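Local coordinates for polyketide synthase associated protein 5 (Mycobacterium tuberculosis, PDB 1Q9J) that probably catalyses the final step of phthiocerol dimycocerosate synthesis, transferring mycocerosyl groups from mycocerosic acid synthase onto phthiocerol, phthiodiolone and phenolphthiocerol, at residues 24-29 and 362-367; 213-218 and 387-392; 239-244 and 408-413; 346-351 and 379-384. All blocks are in the same frame, centred on the assembly; numbering follows the deposited sequence.

Contact 1. Residues 24-29 and 362-367; sequences TSMTIQ and EDIKGQ
Ser25, which follows Thr24 beside the probable proton acceptor His124, holds Gln367 O with two donors: its backbone N at 2.8 Å, and its OG, which comes to Gln367 O at 2.8 Å from above the carbonyl plane. OG can do so because it sits between the backbone N and the carbonyl carbon (chi1 63°). Met26 turns to the other face of the sheet and bends over the glycine opposite, its SD 4.2 Å from Gly366 CA, with Phe350 packed against the same thioether. At Thr27 the pairing continues through Lys365 N and Thr27 O, 2.9 Å apart, while OG1 bonds to Thr119. The two antiparallel strands come from distant parts of the chain: 360-368 is the edge strand beside 23-31, a crossover in which the C-terminal half lends a strand to the sheet of the N-terminal half, consistent with the two-domain fold of the CoA-dependent acyltransferase superfamily. Ile28 lies alongside Ile364, both pointing the same way, CG1 to CG1 4.0 Å. Gln29 then faces two residues in a classic beta bulge, its N donating to Asp363 O at 2.8 Å and its O accepting from Glu362 N at 2.8 Å. Asp363 OD2 meets Lys365 NZ at 2.7 Å.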
loop_
_atom_site.group_PDB
_atom_site.type_symbol
_atom_site.label_atom_id
_atom_site.label_comp_id
_atom_site.label_asym_id
_atom_site.label_seq_id
_atom_site.Cartn_x
_atom_site.Cartn_y
_atom_site.Cartn_z
ATOM N N THR A 24 -4.434 -6.205 4.379
ATOM C CA THR A 24 -3.708 -6.102 3.134
ATOM C C THR A 24 -3.174 -7.482 2.835
ATOM O O THR A 24 -2.736 -8.187 3.739
ATOM C CB THR A 24 -2.527 -5.123 3.278
ATOM O OG1 THR A 24 -3.005 -3.856 3.757
ATOM C CG2 THR A 24 -1.828 -4.930 1.929
ATOM N N SER A 25 -3.236 -7.887 1.577
ATOM C CA SER A 25 -2.712 -9.188 1.197
ATOM C C SER A 25 -1.643 -8.997 0.130
ATOM O O SER A 25 -1.645 -8.024 -0.631
ATOM C CB SER A 25 -3.834 -10.099 0.671
ATOM O OG SER A 25 -4.435 -9.571 -0.513
ATOM N N MET A 26 -0.736 -9.956 0.097
ATOM C CA MET A 26 0.355 -9.952 -0.841
ATOM C C MET A 26 0.520 -11.393 -1.290
ATOM O O MET A 26 0.850 -12.280 -0.495
ATOM C CB MET A 26 1.634 -9.466 -0.167
ATOM C CG MET A 26 2.704 -9.015 -1.140
ATOM S SD MET A 26 2.075 -7.613 -2.105
ATOM C CE MET A 26 1.839 -8.368 -3.645
ATOM N N THR A 27 0.285 -11.619 -2.575
ATOM C CA THR A 27 0.365 -12.949 -3.136
ATOM C C THR A 27 1.475 -13.104 -4.156
ATOM O O THR A 27 1.576 -12.357 -5.125
ATOM C CB THR A 27 -0.972 -13.316 -3.771
ATOM O OG1 THR A 27 -2.020 -13.053 -2.826
ATOM C CG2 THR A 27 -0.989 -14.796 -4.151
ATOM N N ILE A 28 2.317 -14.090 -3.906
ATOM C CA ILE A 28 3.422 -14.391 -4.781
ATOM C C ILE A 28 3.135 -15.717 -5.484
ATOM O O ILE A 28 3.036 -16.766 -4.835
ATOM C CB ILE A 28 4.739 -14.550 -3.991
ATOM C CG1 ILE A 28 5.062 -13.283 -3.224
ATOM C CG2 ILE A 28 5.865 -14.897 -4.929
ATOM C CD1 ILE A 28 4.457 -13.226 -1.825
ATOM N N GLN A 29 3.000 -15.665 -6.804
ATOM C CA GLN A 29 2.755 -16.869 -7.584
ATOM C C GLN A 29 4.105 -17.567 -7.737
ATOM O O GLN A 29 5.044 -16.975 -8.250
ATOM C CB GLN A 29 2.202 -16.485 -8.955
ATOM C CG GLN A 29 1.950 -17.675 -9.845
ATOM C CD GLN A 29 1.204 -18.781 -9.123
ATOM O OE1 GLN A 29 0.114 -18.560 -8.588
ATOM N NE2 GLN A 29 1.790 -19.981 -9.098
ATOM N N GLU A 362 6.781 -15.901 -10.115
ATOM C CA GLU A 362 6.237 -15.631 -11.448
ATOM C C GLU A 362 5.349 -14.403 -11.470
ATOM O O GLU A 362 5.182 -13.768 -12.505
ATOM C CB GLU A 362 5.459 -16.847 -11.968
ATOM C CG GLU A 362 6.359 -18.013 -12.313
ATOM C CD GLU A 362 7.430 -17.630 -13.331
ATOM O OE1 GLU A 362 8.503 -18.283 -13.333
ATOM O OE2 GLU A 362 7.199 -16.684 -14.130
ATOM N N ASP A 363 4.769 -14.069 -10.327
ATOM C CA ASP A 363 3.906 -12.900 -10.268
ATOM C C ASP A 363 3.680 -12.451 -8.831
ATOM O O ASP A 363 3.780 -13.246 -7.900
ATOM C CB ASP A 363 2.566 -13.207 -10.947
ATOM C CG ASP A 363 1.744 -11.969 -11.178
ATOM O OD1 ASP A 363 2.301 -10.861 -10.983
ATOM O OD2 ASP A 363 0.551 -12.104 -11.557
ATOM N N ILE A 364 3.392 -11.166 -8.659
ATOM C CA ILE A 364 3.150 -10.604 -7.337
ATOM C C ILE A 364 1.960 -9.653 -7.386
ATOM O O ILE A 364 2.073 -8.540 -7.897
ATOM C CB ILE A 364 4.399 -9.844 -6.825
ATOM C CG1 ILE A 364 5.437 -10.843 -6.311
ATOM C CG2 ILE A 364 4.011 -8.852 -5.745
ATOM C CD1 ILE A 364 6.720 -10.209 -5.794
ATOM N N LYS A 365 0.822 -10.095 -6.858
ATOM C CA LYS A 365 -0.387 -9.271 -6.861
ATOM C C LYS A 365 -0.740 -8.804 -5.455
ATOM O O LYS A 365 -0.619 -9.554 -4.489
ATOM C CB LYS A 365 -1.579 -10.050 -7.437
ATOM C CG LYS A 365 -1.351 -10.690 -8.800
ATOM C CD LYS A 365 -2.605 -11.412 -9.289
ATOM C CE LYS A 365 -2.305 -12.314 -10.488
ATOM N NZ LYS A 365 -1.304 -13.375 -10.149
ATOM N N GLY A 366 -1.185 -7.561 -5.345
ATOM C CA GLY A 366 -1.555 -7.035 -4.049
ATOM C C GLY A 366 -3.030 -6.723 -4.052
ATOM O O GLY A 366 -3.588 -6.288 -5.061
ATOM N N GLN A 367 -3.679 -6.951 -2.923
ATOM C CA GLN A 367 -5.100 -6.680 -2.844
ATOM C C GLN A 367 -5.493 -6.385 -1.413
ATOM O O GLN A 367 -4.821 -6.805 -0.477
ATOM C CB GLN A 367 -5.889 -7.883 -3.359
ATOM C CG GLN A 367 -7.396 -7.709 -3.327
ATOM C CD GLN A 367 -8.131 -8.898 -3.937
ATOM O OE1 GLN A 367 -9.337 -8.834 -4.181
ATOM N NE2 GLN A 367 -7.402 -9.991 -4.180
#

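Contact 2. Residues 213-218 and 387-392; sequences VTRLWL and QLIIEH
Arg215 turns CG anti to the backbone N (chi1 173°), whereas Glu391 places CG anti to its carbonyl carbon (chi1 -70°) and stays extended beyond it; the two side chains run side by side in the same direction. They form a non-hydrogen-bonded pair between antiparallel strands, 213-216 being an edge strand of the six-stranded sheet. Arg215 NH1 and Glu391 OE1 form a salt bridge of 2.9 Å, although the position of OE1 is not secure. The guanidinium has a further, stronger tie in Asp363, and NH1 also reaches Ile364 O, so the arginine spans the join between two sheets. The flanking pairs, Thr214 with His392 and Leu216 with Ile390, are each closed by two backbone bonds. Ile389 meets two flat groups: CD1 lies over one face of the Arg215 guanidinium, toward its rim, while CG2 packs 3.6 Å from Arg215 CG. The same CD1 stands over the face of Trp217, 3.5 Å from the centroid of the six-membered ring and 13° off the normal, a CH-pi contact. Gln387 approaches this indole obliquely, with OE1 3.6 Å from Trp217 CE3. On the face toward helix 220-230, Leu218 and Leu388 point the same way, and Leu218 CD1 touches Leu388 CD2 at 3.5 Å.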
loop_
_atom_site.group_PDB
_atom_site.type_symbol
_atom_site.label_atom_id
_atom_site.label_comp_id
_atom_site.label_asym_id
_atom_site.label_seq_id
_atom_site.Cartn_x
_atom_site.Cartn_y
_atom_site.Cartn_z
ATOM N N VAL A 213 -10.192 -5.727 -7.789
ATOM C CA VAL A 213 -8.947 -5.153 -8.300
ATOM C C VAL A 213 -8.720 -5.456 -9.770
ATOM O O VAL A 213 -8.520 -6.617 -10.146
ATOM C CB VAL A 213 -7.689 -5.697 -7.579
ATOM C CG1 VAL A 213 -6.436 -5.036 -8.167
ATOM C CG2 VAL A 213 -7.779 -5.452 -6.082
ATOM N N THR A 214 -8.728 -4.410 -10.595
ATOM C CA THR A 214 -8.482 -4.557 -12.028
ATOM C C THR A 214 -7.002 -4.305 -12.262
ATOM O O THR A 214 -6.395 -3.479 -11.590
ATOM C CB THR A 214 -9.249 -3.535 -12.849
ATOM O OG1 THR A 214 -10.653 -3.717 -12.650
ATOM C CG2 THR A 214 -8.919 -3.710 -14.318
ATOM N N ARG A 215 -6.424 -4.988 -13.236
ATOM C CA ARG A 215 -5.015 -4.804 -13.475
ATOM C C ARG A 215 -4.627 -4.930 -14.953
ATOM O O ARG A 215 -5.001 -5.899 -15.628
ATOM C CB ARG A 215 -4.272 -5.803 -12.590
ATOM C CG ARG A 215 -2.786 -5.910 -12.780
ATOM C CD ARG A 215 -2.181 -6.379 -11.478
ATOM N NE ARG A 215 -1.161 -7.403 -11.649
ATOM C CZ ARG A 215 -0.368 -7.828 -10.671
ATOM N NH1 ARG A 215 -0.471 -7.315 -9.448
ATOM N NH2 ARG A 215 0.525 -8.778 -10.909
ATOM N N LEU A 216 -3.897 -3.929 -15.453
ATOM C CA LEU A 216 -3.438 -3.897 -16.849
ATOM C C LEU A 216 -1.928 -3.797 -16.885
ATOM O O LEU A 216 -1.347 -3.052 -16.108
ATOM C CB LEU A 216 -4.010 -2.688 -17.578
ATOM C CG LEU A 216 -5.523 -2.699 -17.730
ATOM C CD1 LEU A 216 -5.989 -1.431 -18.438
ATOM C CD2 LEU A 216 -5.918 -3.939 -18.516
ATOM N N TRP A 217 -1.299 -4.534 -17.793
ATOM C CA TRP A 217 0.152 -4.503 -17.914
ATOM C C TRP A 217 0.656 -3.673 -19.097
ATOM O O TRP A 217 -0.105 -2.988 -19.788
ATOM C CB TRP A 217 0.715 -5.920 -18.045
ATOM C CG TRP A 217 0.684 -6.722 -16.800
ATOM C CD1 TRP A 217 -0.416 -7.086 -16.092
ATOM C CD2 TRP A 217 1.811 -7.290 -16.121
ATOM N NE1 TRP A 217 -0.050 -7.845 -15.011
ATOM C CE2 TRP A 217 1.317 -7.986 -15.002
ATOM C CE3 TRP A 217 3.196 -7.274 -16.348
ATOM C CZ2 TRP A 217 2.161 -8.675 -14.103
ATOM C CZ3 TRP A 217 4.038 -7.959 -15.453
ATOM C CH2 TRP A 217 3.513 -8.645 -14.347
ATOM N N LEU A 218 1.968 -3.748 -19.300
ATOM C CA LEU A 218 2.662 -3.053 -20.372
ATOM C C LEU A 218 3.837 -3.897 -20.814
ATOM O O LEU A 218 4.541 -4.483 -19.988
ATOM C CB LEU A 218 3.163 -1.694 -19.898
ATOM C CG LEU A 218 2.174 -0.559 -20.136
ATOM C CD1 LEU A 218 2.713 0.745 -19.579
ATOM C CD2 LEU A 218 1.944 -0.450 -21.631
ATOM N N GLN A 387 8.189 -4.090 -16.424
ATOM C CA GLN A 387 6.900 -3.873 -17.067
ATOM C C GLN A 387 6.021 -3.089 -16.107
ATOM O O GLN A 387 5.830 -3.489 -14.959
ATOM C CB GLN A 387 6.246 -5.215 -17.401
ATOM C CG GLN A 387 7.205 -6.209 -18.056
ATOM C CD GLN A 387 6.563 -7.570 -18.333
ATOM O OE1 GLN A 387 5.562 -7.660 -19.053
ATOM N NE2 GLN A 387 7.146 -8.637 -17.771
ATOM N N LEU A 388 5.508 -1.962 -16.583
ATOM C CA LEU A 388 4.649 -1.126 -15.772
ATOM C C LEU A 388 3.311 -1.809 -15.597
ATOM O O LEU A 388 2.793 -2.413 -16.531
ATOM C CB LEU A 388 4.419 0.232 -16.428
ATOM C CG LEU A 388 3.290 1.048 -15.786
ATOM C CD1 LEU A 388 3.595 1.291 -14.325
ATOM C CD2 LEU A 388 3.115 2.358 -16.523
ATOM N N ILE A 389 2.757 -1.706 -14.397
ATOM C CA ILE A 389 1.474 -2.310 -14.099
ATOM C C ILE A 389 0.530 -1.291 -13.473
ATOM O O ILE A 389 0.804 -0.749 -12.401
ATOM C CB ILE A 389 1.631 -3.474 -13.121
ATOM C CG1 ILE A 389 2.590 -4.506 -13.682
ATOM C CG2 ILE A 389 0.284 -4.111 -12.855
ATOM C CD1 ILE A 389 2.917 -5.593 -12.683
ATOM N N ILE A 390 -0.581 -1.039 -14.154
ATOM C CA ILE A 390 -1.586 -0.108 -13.668
ATOM C C ILE A 390 -2.642 -0.928 -12.931
ATOM O O ILE A 390 -2.903 -2.078 -13.291
ATOM C CB ILE A 390 -2.279 0.621 -14.827
ATOM C CG1 ILE A 390 -1.273 1.450 -15.611
ATOM C CG2 ILE A 390 -3.365 1.523 -14.296
ATOM C CD1 ILE A 390 -1.887 2.088 -16.846
ATOM N N GLU A 391 -3.248 -0.323 -11.912
ATOM C CA GLU A 391 -4.282 -0.979 -11.125
ATOM C C GLU A 391 -5.338 -0.020 -10.606
ATOM O O GLU A 391 -5.067 1.149 -10.331
ATOM C CB GLU A 391 -3.673 -1.715 -9.936
ATOM C CG GLU A 391 -2.875 -2.936 -10.302
ATOM C CD GLU A 391 -2.566 -3.791 -9.093
ATOM O OE1 GLU A 391 -1.848 -4.801 -9.233
ATOM O OE2 GLU A 391 -3.041 -3.444 -7.993
ATOM N N HIS A 392 -6.551 -0.532 -10.474
ATOM C CA HIS A 392 -7.656 0.250 -9.964
ATOM C C HIS A 392 -8.305 -0.703 -8.952
ATOM O O HIS A 392 -8.651 -1.846 -9.280
ATOM C CB HIS A 392 -8.608 0.604 -11.100
ATOM C CG HIS A 392 -9.450 1.816 -10.834
ATOM N ND1 HIS A 392 -9.688 2.298 -9.564
ATOM C CD2 HIS A 392 -10.171 2.593 -11.674
ATOM C CE1 HIS A 392 -10.529 3.318 -9.633
ATOM N NE2 HIS A 392 -10.838 3.517 -10.900
#

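Contact 3. Residues 239-244 and 408-413; sequences AVVAAA and SLLCTV
Leu410 reaches across to helix 237-253 and takes part in three of the four apolar side-chain contacts, with its CD2 3.6 Å from Ala244 CB. The short side chain of Ala244 lets the isobutyl group lie close to the helix, where the same Leu410 CD2 is 4.2 Å from Val241 CA. Leu410 keeps CG anti to its own carbonyl carbon (chi1 -72°). Its CD1 comes within 4.2 Å of Val241 CG2. Beside this buried cluster the packing thins out. Leu410 CD2 meets Val240 CG1 only at 4.4 Å, and the partly exposed Leu409 lays CD2 3.9 Å from Ala244 O, an oxygen whose hydrogen-bond donor is Thr248 OG1. The far side of helix 399-412 faces away from the partner helix, and there the bonds are local: Ser408 O, on an exposed residue, accepts Cys411 N at 3.1 Å and Thr412 OG1 at 2.8 Å, from opposite faces of its carbonyl plane. The axes of the two short segments stay 10.0 Å apart and are inclined at 124°, so a few aliphatic groups bridge the gap. Leu388 and Ile390 of strand 387-393 also pack on Leu410, an apolar meeting of two helices on one face of a sheet that is characteristic of a layered alpha/beta fold.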
loop_
_atom_site.group_PDB
_atom_site.type_symbol
_atom_site.label_atom_id
_atom_site.label_comp_id
_atom_site.label_asym_id
_atom_site.label_seq_id
_atom_site.Cartn_x
_atom_site.Cartn_y
_atom_site.Cartn_z
ATOM N N ALA A 239 5.448 10.032 -11.826
ATOM C CA ALA A 239 5.044 11.408 -12.082
ATOM C C ALA A 239 4.143 11.483 -13.304
ATOM O O ALA A 239 3.078 12.107 -13.269
ATOM C CB ALA A 239 6.266 12.271 -12.281
ATOM N N VAL A 240 4.575 10.848 -14.388
ATOM C CA VAL A 240 3.795 10.843 -15.615
ATOM C C VAL A 240 2.490 10.092 -15.378
ATOM O O VAL A 240 1.401 10.627 -15.598
ATOM C CB VAL A 240 4.546 10.146 -16.750
ATOM C CG1 VAL A 240 3.833 10.399 -18.064
ATOM C CG2 VAL A 240 5.969 10.641 -16.806
ATOM N N VAL A 241 2.621 8.847 -14.928
ATOM C CA VAL A 241 1.474 7.997 -14.646
ATOM C C VAL A 241 0.351 8.765 -13.964
ATOM O O VAL A 241 -0.820 8.595 -14.307
ATOM C CB VAL A 241 1.853 6.792 -13.743
ATOM C CG1 VAL A 241 0.593 6.035 -13.335
ATOM C CG2 VAL A 241 2.793 5.849 -14.488
ATOM N N ALA A 242 0.696 9.615 -13.004
ATOM C CA ALA A 242 -0.324 10.376 -12.295
ATOM C C ALA A 242 -1.033 11.328 -13.247
ATOM O O ALA A 242 -2.250 11.511 -13.173
ATOM C CB ALA A 242 0.310 11.155 -11.148
ATOM N N ALA A 243 -0.253 11.948 -14.128
ATOM C CA ALA A 243 -0.796 12.871 -15.116
ATOM C C ALA A 243 -1.803 12.079 -15.954
ATOM O O ALA A 243 -2.968 12.461 -16.077
ATOM C CB ALA A 243 0.318 13.406 -15.992
ATOM N N ALA A 244 -1.347 10.962 -16.511
ATOM C CA ALA A 244 -2.216 10.118 -17.318
ATOM C C ALA A 244 -3.512 9.805 -16.567
ATOM O O ALA A 244 -4.609 9.882 -17.128
ATOM C CB ALA A 244 -1.501 8.825 -17.694
ATOM N N SER A 408 -3.805 3.088 -22.903
ATOM C CA SER A 408 -3.398 3.537 -24.227
ATOM C C SER A 408 -2.721 4.911 -24.184
ATOM O O SER A 408 -1.883 5.224 -25.030
ATOM C CB SER A 408 -4.613 3.566 -25.164
ATOM O OG SER A 408 -4.248 3.239 -26.503
ATOM N N LEU A 409 -3.072 5.716 -23.186
ATOM C CA LEU A 409 -2.498 7.050 -23.052
ATOM C C LEU A 409 -1.016 7.014 -22.688
ATOM O O LEU A 409 -0.260 7.906 -23.071
ATOM C CB LEU A 409 -3.270 7.862 -22.012
ATOM C CG LEU A 409 -2.958 9.353 -21.909
ATOM C CD1 LEU A 409 -3.018 9.994 -23.276
ATOM C CD2 LEU A 409 -3.961 10.008 -20.968
ATOM N N LEU A 410 -0.596 5.986 -21.957
ATOM C CA LEU A 410 0.808 5.867 -21.578
ATOM C C LEU A 410 1.641 5.284 -22.714
ATOM O O LEU A 410 2.871 5.206 -22.623
ATOM C CB LEU A 410 0.959 4.992 -20.325
ATOM C CG LEU A 410 0.508 5.565 -18.977
ATOM C CD1 LEU A 410 0.728 4.527 -17.895
ATOM C CD2 LEU A 410 1.292 6.833 -18.660
ATOM N N CYS A 411 0.968 4.875 -23.786
ATOM C CA CYS A 411 1.640 4.283 -24.949
ATOM C C CYS A 411 1.641 5.248 -26.121
ATOM O O CYS A 411 2.342 5.045 -27.111
ATOM C CB CYS A 411 0.928 2.994 -25.360
ATOM S SG CYS A 411 0.729 1.806 -24.015
ATOM N N THR A 412 0.843 6.299 -25.982
ATOM C CA THR A 412 0.704 7.330 -26.995
ATOM C C THR A 412 1.698 8.473 -26.775
ATOM O O THR A 412 2.443 8.847 -27.681
ATOM C CB THR A 412 -0.730 7.907 -26.976
ATOM O OG1 THR A 412 -1.662 6.880 -27.329
ATOM C CG2 THR A 412 -0.862 9.067 -27.943
ATOM N N VAL A 413 1.700 9.020 -25.565
ATOM C CA VAL A 413 2.571 10.134 -25.212
ATOM C C VAL A 413 4.053 9.964 -25.564
ATOM O O VAL A 413 4.681 10.889 -26.084
ATOM C CB VAL A 413 2.463 10.446 -23.706
ATOM C CG1 VAL A 413 3.220 11.723 -23.384
ATOM C CG2 VAL A 413 1.003 10.581 -23.310
#

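Contact 4. Residues 346-351 and 379-384; sequences DATSFP and YSCAVY
Thr348 lies with its methyl branch over strand 378-384, its CB 3.9 Å from Ala382 CB. The segment 346-351 is the loop that follows strand 342-345, the parallel neighbour of 378-384 in the six-stranded sheet, and residues 346-349 run 34° from the direction of 381-383. Regular pairing has ended here. Thr348 N is 3.4 Å from Cys381 O, but the angle is too poor for a bond, and packing alone joins the two segments. Thr348 puts OG1 between its backbone N and carbonyl carbon (chi1 70°), which leaves CG2 anti to the carbonyl carbon and facing the strand, 4.3 Å from Cys381 SG. Backbone atoms on both sides of the threonine meet the alanine methyl: Ala382 CB lies 4.1 Å from Ala347 O and likewise from Ser349 N, both on exposed residues. Further on, Phe350 turns its ring away from the strand, to Ile364 and to helix 129-148. The loop lies near the probable catalytic centre, the side chain of Ala347 being about 9 Å from that of Asp128. Asp346 has its CB directed away from the strand and also touches Asn238; its OD1 comes no closer to the thiol than 4.4 Å, measured to Cys381 SG.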
loop_
_atom_site.group_PDB
_atom_site.type_symbol
_atom_site.label_atom_id
_atom_site.label_comp_id
_atom_site.label_asym_id
_atom_site.label_seq_id
_atom_site.Cartn_x
_atom_site.Cartn_y
_atom_site.Cartn_z
ATOM N N ASP A 346 2.066 5.054 -5.300
ATOM C CA ASP A 346 3.229 4.700 -6.081
ATOM C C ASP A 346 3.972 3.612 -5.303
ATOM O O ASP A 346 5.085 3.832 -4.825
ATOM C CB ASP A 346 4.087 5.958 -6.263
ATOM C CG ASP A 346 3.301 7.117 -6.900
ATOM O OD1 ASP A 346 3.525 7.395 -8.100
ATOM O OD2 ASP A 346 2.457 7.741 -6.208
ATOM N N ALA A 347 3.344 2.446 -5.172
ATOM C CA ALA A 347 3.944 1.335 -4.444
ATOM C C ALA A 347 4.724 0.371 -5.331
ATOM O O ALA A 347 4.687 -0.843 -5.130
ATOM C CB ALA A 347 2.868 0.578 -3.671
ATOM N N THR A 348 5.441 0.916 -6.306
ATOM C CA THR A 348 6.243 0.092 -7.207
ATOM C C THR A 348 7.318 -0.606 -6.370
ATOM O O THR A 348 8.135 0.061 -5.736
ATOM C CB THR A 348 6.931 0.959 -8.331
ATOM O OG1 THR A 348 7.964 1.774 -7.762
ATOM C CG2 THR A 348 5.913 1.877 -9.010
ATOM N N SER A 349 7.316 -1.938 -6.348
ATOM C CA SER A 349 8.318 -2.657 -5.567
ATOM C C SER A 349 8.297 -4.186 -5.693
ATOM O O SER A 349 7.609 -4.768 -6.538
ATOM C CB SER A 349 8.187 -2.268 -4.089
ATOM O OG SER A 349 9.310 -2.696 -3.349
ATOM N N PHE A 350 9.090 -4.810 -4.825
ATOM C CA PHE A 350 9.242 -6.260 -4.718
ATOM C C PHE A 350 10.218 -7.008 -5.632
ATOM O O PHE A 350 9.883 -8.038 -6.221
ATOM C CB PHE A 350 7.866 -6.925 -4.749
ATOM C CG PHE A 350 7.212 -6.996 -3.401
ATOM C CD1 PHE A 350 5.934 -6.485 -3.196
ATOM C CD2 PHE A 350 7.886 -7.577 -2.328
ATOM C CE1 PHE A 350 5.335 -6.552 -1.941
ATOM C CE2 PHE A 350 7.300 -7.652 -1.072
ATOM C CZ PHE A 350 6.021 -7.139 -0.873
ATOM N N PRO A 351 11.445 -6.485 -5.764
ATOM C CA PRO A 351 12.480 -7.104 -6.588
ATOM C C PRO A 351 13.590 -7.480 -5.600
ATOM O O PRO A 351 13.519 -7.133 -4.417
ATOM C CB PRO A 351 12.881 -5.970 -7.507
ATOM C CG PRO A 351 12.921 -4.816 -6.541
ATOM C CD PRO A 351 11.750 -5.053 -5.574
ATOM N N TYR A 379 -6.066 4.148 -7.290
ATOM C CA TYR A 379 -5.232 3.741 -8.426
ATOM C C TYR A 379 -3.864 3.338 -7.856
ATOM O O TYR A 379 -3.520 3.703 -6.734
ATOM C CB TYR A 379 -5.041 4.893 -9.425
ATOM C CG TYR A 379 -6.235 5.200 -10.307
ATOM C CD1 TYR A 379 -7.166 6.173 -9.942
ATOM C CD2 TYR A 379 -6.432 4.516 -11.511
ATOM C CE1 TYR A 379 -8.259 6.458 -10.752
ATOM C CE2 TYR A 379 -7.522 4.791 -12.329
ATOM C CZ TYR A 379 -8.433 5.767 -11.945
ATOM O OH TYR A 379 -9.512 6.062 -12.753
ATOM N N SER A 380 -3.079 2.601 -8.627
ATOM C CA SER A 380 -1.783 2.165 -8.151
ATOM C C SER A 380 -0.921 1.682 -9.308
ATOM O O SER A 380 -1.445 1.253 -10.325
ATOM C CB SER A 380 -1.984 1.047 -7.129
ATOM O OG SER A 380 -1.047 -0.019 -7.320
ATOM N N CYS A 381 0.397 1.750 -9.169
ATOM C CA CYS A 381 1.248 1.296 -10.259
ATOM C C CYS A 381 2.530 0.693 -9.726
ATOM O O CYS A 381 2.862 0.886 -8.564
ATOM C CB CYS A 381 1.569 2.460 -11.207
ATOM S SG CYS A 381 2.424 3.847 -10.436
ATOM N N ALA A 382 3.235 -0.048 -10.573
ATOM C CA ALA A 382 4.496 -0.673 -10.202
ATOM C C ALA A 382 5.140 -1.293 -11.439
ATOM O O ALA A 382 4.456 -1.700 -12.384
ATOM C CB ALA A 382 4.277 -1.733 -9.132
ATOM N N VAL A 383 6.464 -1.353 -11.436
ATOM C CA VAL A 383 7.173 -1.926 -12.562
ATOM C C VAL A 383 7.698 -3.297 -12.186
ATOM O O VAL A 383 8.684 -3.436 -11.456
ATOM C CB VAL A 383 8.312 -1.014 -12.992
ATOM C CG1 VAL A 383 9.015 -1.589 -14.213
ATOM C CG2 VAL A 383 7.752 0.362 -13.294
ATOM N N TYR A 384 7.006 -4.308 -12.692
ATOM C CA TYR A 384 7.350 -5.690 -12.426
ATOM C C TYR A 384 8.120 -6.206 -13.624
ATOM O O TYR A 384 7.696 -6.023 -14.764
ATOM C CB TYR A 384 6.071 -6.522 -12.229
ATOM C CG TYR A 384 6.317 -7.938 -11.748
ATOM C CD1 TYR A 384 6.334 -8.243 -10.390
ATOM C CD2 TYR A 384 6.603 -8.960 -12.652
ATOM C CE1 TYR A 384 6.637 -9.531 -9.944
ATOM C CE2 TYR A 384 6.909 -10.251 -12.216
ATOM C CZ TYR A 384 6.930 -10.527 -10.860
ATOM O OH TYR A 384 7.291 -11.786 -10.431
#

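Overall arrangement
From the N terminus, strand 23-31 waits more than 330 residues for its partner, so contact 1 closes the longest loop and adds a strand from the C-terminal half to the edge of the five-stranded sheet. Contact 2 opens at 213-218 and contact 3 at 239-244; they cross each other, as strand 387-393 and then helix 399-412 return to them, and both also cross contact 1. Contact 4, between 346-351 and 379-384, is nested inside the loops of contacts 2 and 3 but crosses contact 1. Spatially, contacts 2 and 4 share the six-stranded sheet, contact 3 adds helices on it, and contact 2 touches contact 1 through the edge strands of the two sheets.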